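Local coordinates for chitinase A (Pteris ryukyuensis, PDB 4RL3), which probably hydrolyses the glycosidic bonds of chitin through this family 18 glycoside hydrolase domain, the catalytic part of a longer fern class III chitinase, at residues N13-T18 and G252-S257; V20-G25 and A68-V73. All coordinates share one frame; numbering follows the deposited sequence.

Interaction 1: N13-T18 and G252-S257; sequences NGVQFT and GSYASS
The ring of Y254 lies across the turn N13-G14-V15. V15 covers one face, its CB 4.2 Å from the ring centroid, a CH-pi contact; its CG2 reaches back to the CB of Y254. At the ring edge the carbonyl oxygen of N13 stands 3.3 Å from CE2 of Y254, near the ring plane. The N13 side chain passes CD2 of the same ring, with OD1 3.6 Å away and the amide turned 52° from the ring plane. CG of Y254 is anti to the backbone N (chi1 -170°), and the ring that follows lies against V15. Water 1 bridges N13 O, to which it donates, and Y254 OH, a hydrogen bond of 3.1 Å; water 2, 2.8 Å from G14 O, has only a weak bond to that hydroxyl. The turn itself is an Asx turn, V15 N donating to N13 OD1 over 3.2 Å at 151°. G14 follows N13 with positive phi, where a side chain would press on the preceding carbonyl. N13 ND2 donates to D251 O, tying the turn to the helix that carries Y254; an alanine at N13 would probably leave V15 N and D251 O without these partners and free the turn to shift under the ring. Farther out, K259 makes a cation-pi contact with Y254. The arrangement joins the loop after strand 3-8 to the short helix after strand 244-248, an Asx turn packed against an aromatic ring beside the seam where those strands pair to close the family 18 TIM barrel.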
loop_
_atom_site.group_PDB
_atom_site.type_symbol
_atom_site.label_atom_id
_atom_site.label_comp_id
_atom_site.label_asym_id
_atom_site.label_seq_id
_atom_site.Cartn_x
_atom_site.Cartn_y
_atom_site.Cartn_z
ATOM N N ASN A 13 15.667 4.693 7.392
ATOM C CA ASN A 13 16.206 4.319 8.703
ATOM C C ASN A 13 17.043 3.058 8.680
ATOM O O ASN A 13 17.419 2.550 9.737
ATOM C CB ASN A 13 15.122 4.270 9.800
ATOM C CG ASN A 13 14.210 3.045 9.724
ATOM O OD1 ASN A 13 14.363 2.151 8.873
ATOM N ND2 ASN A 13 13.235 3.016 10.626
ATOM N N GLY A 14 17.341 2.557 7.480
ATOM C CA GLY A 14 18.238 1.432 7.330
ATOM C C GLY A 14 17.577 0.079 7.285
ATOM O O GLY A 14 18.256 -0.927 7.095
ATOM N N VAL A 15 16.261 0.022 7.444
ATOM C CA VAL A 15 15.575 -1.262 7.398
ATOM C C VAL A 15 15.734 -1.890 6.013
ATOM O O VAL A 15 15.776 -1.199 4.997
ATOM C CB VAL A 15 14.086 -1.133 7.797
ATOM C CG1 VAL A 15 13.300 -0.307 6.772
ATOM C CG2 VAL A 15 13.456 -2.512 8.008
ATOM N N GLN A 16 15.844 -3.214 5.997
ATOM C CA GLN A 16 16.034 -3.968 4.773
ATOM C C GLN A 16 14.932 -5.015 4.652
ATOM O O GLN A 16 14.284 -5.368 5.649
ATOM C CB GLN A 16 17.412 -4.627 4.794
ATOM C CG GLN A 16 18.542 -3.611 4.888
ATOM C CD GLN A 16 19.908 -4.250 4.902
ATOM O OE1 GLN A 16 20.515 -4.420 5.971
ATOM N NE2 GLN A 16 20.396 -4.633 3.731
ATOM N N PHE A 17 14.703 -5.489 3.426
ATOM C CA PHE A 17 13.753 -6.580 3.184
ATOM C C PHE A 17 14.141 -7.747 4.090
ATOM O O PHE A 17 13.285 -8.428 4.645
ATOM C CB PHE A 17 13.789 -7.089 1.732
ATOM C CG PHE A 17 13.435 -6.062 0.667
ATOM C CD1 PHE A 17 12.234 -5.378 0.706
ATOM C CD2 PHE A 17 14.277 -5.852 -0.416
ATOM C CE1 PHE A 17 11.891 -4.464 -0.282
ATOM C CE2 PHE A 17 13.949 -4.944 -1.420
ATOM C CZ PHE A 17 12.751 -4.242 -1.344
ATOM N N THR A 18 15.451 -7.979 4.219
ATOM C CA THR A 18 15.965 -9.120 4.972
ATOM C C THR A 18 15.715 -9.080 6.492
ATOM O O THR A 18 15.850 -10.112 7.169
ATOM C CB THR A 18 17.488 -9.290 4.722
ATOM O OG1 THR A 18 18.165 -8.083 5.066
ATOM C CG2 THR A 18 17.774 -9.637 3.262
ATOM N N GLY A 252 8.714 1.177 10.792
ATOM C CA GLY A 252 8.107 1.366 12.114
ATOM C C GLY A 252 8.496 0.233 13.044
ATOM O O GLY A 252 8.886 0.451 14.191
ATOM N N SER A 253 8.409 -0.986 12.530
ATOM C CA SER A 253 8.750 -2.158 13.316
ATOM C C SER A 253 10.229 -2.156 13.681
ATOM O O SER A 253 10.602 -2.452 14.819
ATOM C CB SER A 253 8.384 -3.410 12.538
ATOM O OG SER A 253 6.990 -3.461 12.377
ATOM N N TYR A 254 11.066 -1.791 12.725
ATOM C CA TYR A 254 12.516 -1.753 12.914
ATOM C C TYR A 254 12.903 -0.825 14.059
ATOM O O TYR A 254 13.804 -1.137 14.846
ATOM C CB TYR A 254 13.172 -1.284 11.617
ATOM C CG TYR A 254 14.685 -1.393 11.543
ATOM C CD1 TYR A 254 15.322 -2.623 11.626
ATOM C CD2 TYR A 254 15.467 -0.268 11.364
ATOM C CE1 TYR A 254 16.703 -2.723 11.520
ATOM C CE2 TYR A 254 16.841 -0.362 11.266
ATOM C CZ TYR A 254 17.452 -1.590 11.357
ATOM O OH TYR A 254 18.826 -1.684 11.270
ATOM N N ALA A 255 12.194 0.298 14.150
ATOM C CA ALA A 255 12.450 1.320 15.157
ATOM C C ALA A 255 11.692 1.080 16.460
ATOM O O ALA A 255 11.868 1.839 17.415
ATOM C CB ALA A 255 12.067 2.680 14.602
ATOM N N SER A 256 10.846 0.054 16.509
ATOM C CA SER A 256 9.996 -0.204 17.675
ATOM C C SER A 256 10.631 -1.187 18.661
ATOM O O SER A 256 11.480 -2.005 18.289
ATOM C CB SER A 256 8.643 -0.758 17.225
ATOM O OG SER A 256 8.721 -2.134 16.877
ATOM N N SER A 257 10.181 -1.142 19.912
ATOM C CA SER A 257 10.659 -2.103 20.900
ATOM C C SER A 257 10.141 -3.522 20.602
ATOM O O SER A 257 10.833 -4.507 20.883
ATOM C CB SER A 257 10.283 -1.667 22.318
ATOM O OG SER A 257 8.894 -1.551 22.450
HETATM O O HOH W 1 20.130 1.012 10.458
HETATM O O HOH W 2 18.935 -3.391 8.335
#

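Interaction 2: V20-G25 and A68-V73; sequences VPINSG and AQHSNV
I22 meets H70 and V73 with two of its branches. Its CD1 sits over one face of the imidazole, offset toward the rim, 4.1 Å from the centroid and 20° off the normal, a CH-pi contact. CG2, anti to the backbone N (chi1 of the CG1 branch -62°), turns to CG2 of V73 at 4.0 Å, the two side chains crossing at about a right angle. F28 of strand 27-36 also touches I22, and F30 packs on V73, which is buried. The close packing continues in polar form at N72, whose amide meets the backbone of the opposite loop: ND2 lies 2.9 Å from N23 O and 3.6 Å from S24 O, and its hydrogen bond goes to V26 O, the residue before strand 27-36. The solvent side is at S24, which is exposed and meets N72 through its carbonyl, not its hydroxyl. The side chain of N23 leaves the backbone away from the other segment, and its OD1 accepts from G25 N over 2.8 Å, with the donor in the carbonyl plane, forming an Asx turn just before strand 27-36. Across from it, a type I beta turn from H70 to V73, closed by V73 N to H70 O, leads from helix 60-69 into strand 73-81. Two turns entering neighbouring parallel strands thus meet, as alpha-beta loops do at the N-terminal ends of the strands of a TIM barrel.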
loop_
_atom_site.group_PDB
_atom_site.type_symbol
_atom_site.label_atom_id
_atom_site.label_comp_id
_atom_site.label_asym_id
_atom_site.label_seq_id
_atom_site.Cartn_x
_atom_site.Cartn_y
_atom_site.Cartn_z
ATOM N N VAL A 20 12.707 -8.407 7.643
ATOM C CA VAL A 20 11.289 -8.717 7.802
ATOM C C VAL A 20 11.029 -10.217 7.741
ATOM O O VAL A 20 11.425 -10.876 6.779
ATOM C CB VAL A 20 10.441 -8.027 6.710
ATOM C CG1 VAL A 20 8.956 -8.259 6.958
ATOM C CG2 VAL A 20 10.741 -6.541 6.685
ATOM N N PRO A 21 10.333 -10.761 8.754
ATOM C CA PRO A 21 10.010 -12.188 8.750
ATOM C C PRO A 21 9.163 -12.538 7.528
ATOM O O PRO A 21 8.190 -11.840 7.241
ATOM C CB PRO A 21 9.217 -12.383 10.059
ATOM C CG PRO A 21 9.523 -11.199 10.891
ATOM C CD PRO A 21 9.806 -10.074 9.949
ATOM N N ILE A 22 9.568 -13.584 6.802
ATOM C CA ILE A 22 8.853 -14.058 5.609
ATOM C C ILE A 22 8.432 -15.519 5.823
ATOM O O ILE A 22 9.273 -16.414 5.919
ATOM C CB ILE A 22 9.736 -13.955 4.343
ATOM C CG1 ILE A 22 10.120 -12.494 4.058
ATOM C CG2 ILE A 22 9.035 -14.578 3.143
ATOM C CD1 ILE A 22 11.327 -12.327 3.162
ATOM N N ASN A 23 7.124 -15.744 5.906
ATOM C CA ASN A 23 6.561 -17.085 6.013
ATOM C C ASN A 23 6.345 -17.623 4.604
ATOM O O ASN A 23 5.739 -16.958 3.782
ATOM C CB ASN A 23 5.233 -17.004 6.769
ATOM C CG ASN A 23 4.644 -18.368 7.082
ATOM O OD1 ASN A 23 4.434 -19.187 6.189
ATOM N ND2 ASN A 23 4.365 -18.610 8.356
ATOM N N SER A 24 6.826 -18.838 4.327
ATOM C CA SER A 24 6.738 -19.396 2.973
ATOM C C SER A 24 5.311 -19.719 2.500
ATOM O O SER A 24 5.076 -19.936 1.295
ATOM C CB SER A 24 7.598 -20.661 2.864
ATOM O OG SER A 24 7.057 -21.732 3.616
ATOM N N GLY A 25 4.372 -19.751 3.440
ATOM C CA GLY A 25 3.008 -20.165 3.173
ATOM C C GLY A 25 2.017 -19.073 2.825
ATOM O O GLY A 25 0.841 -19.366 2.580
ATOM N N ALA A 68 14.495 -13.835 -5.559
ATOM C CA ALA A 68 15.162 -15.086 -5.940
ATOM C C ALA A 68 15.193 -16.083 -4.790
ATOM O O ALA A 68 15.143 -17.302 -5.011
ATOM C CB ALA A 68 16.572 -14.821 -6.429
ATOM N N GLN A 69 15.299 -15.576 -3.565
ATOM C CA GLN A 69 15.382 -16.435 -2.388
ATOM C C GLN A 69 14.022 -16.983 -1.968
ATOM O O GLN A 69 13.944 -18.088 -1.413
ATOM C CB GLN A 69 15.997 -15.666 -1.218
ATOM C CG GLN A 69 17.459 -15.258 -1.415
ATOM C CD GLN A 69 17.983 -14.406 -0.262
ATOM O OE1 GLN A 69 19.059 -14.669 0.302
ATOM N NE2 GLN A 69 17.221 -13.397 0.109
ATOM N N HIS A 70 12.965 -16.212 -2.221
ATOM C CA HIS A 70 11.613 -16.519 -1.740
ATOM C C HIS A 70 10.610 -16.407 -2.867
ATOM O O HIS A 70 10.192 -15.308 -3.238
ATOM C CB HIS A 70 11.234 -15.556 -0.616
ATOM C CG HIS A 70 12.207 -15.563 0.512
ATOM N ND1 HIS A 70 12.198 -16.527 1.493
ATOM C CD2 HIS A 70 13.252 -14.750 0.789
ATOM C CE1 HIS A 70 13.198 -16.310 2.329
ATOM N NE2 HIS A 70 13.850 -15.236 1.928
ATOM N N SER A 71 10.201 -17.558 -3.401
ATOM C CA SER A 71 9.352 -17.595 -4.589
ATOM C C SER A 71 7.938 -17.053 -4.348
ATOM O O SER A 71 7.227 -16.745 -5.306
ATOM C CB SER A 71 9.280 -19.024 -5.151
ATOM O OG SER A 71 8.635 -19.933 -4.267
ATOM N N ASN A 72 7.555 -16.918 -3.080
ATOM C CA ASN A 72 6.266 -16.354 -2.717
ATOM C C ASN A 72 6.283 -14.844 -2.564
ATOM O O ASN A 72 5.251 -14.273 -2.233
ATOM C CB ASN A 72 5.745 -16.988 -1.427
ATOM C CG ASN A 72 6.621 -16.692 -0.221
ATOM O OD1 ASN A 72 7.857 -16.698 -0.313
ATOM N ND2 ASN A 72 5.991 -16.427 0.915
ATOM N N VAL A 73 7.436 -14.211 -2.789
ATOM C CA VAL A 73 7.580 -12.757 -2.613
ATOM C C VAL A 73 7.459 -11.971 -3.922
ATOM O O VAL A 73 8.080 -12.307 -4.933
ATOM C CB VAL A 73 8.908 -12.408 -1.914
ATOM C CG1 VAL A 73 9.154 -10.900 -1.919
ATOM C CG2 VAL A 73 8.910 -12.952 -0.483
#

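Overall arrangement
The two interactions lie about 17 Å apart between centres, each near the surface and 17 to 18 Å from the centre of the chain. They draw on one connection, the loop between strands 3-8 and 27-36: residues 13-18 serve interaction 1 and residues 20-25, close behind, serve interaction 2. In sequence the second contact falls wholly between the two halves of the first. Interaction 2 is local, reaching the turn between helix 60-69 and strand 73-81, whereas interaction 1 spans most of the domain to helix 250-254. The loop therefore packs on the neighbouring helix-to-strand turn and, across the seam of the barrel, on helix 250-254 near the C-terminal end of the chain.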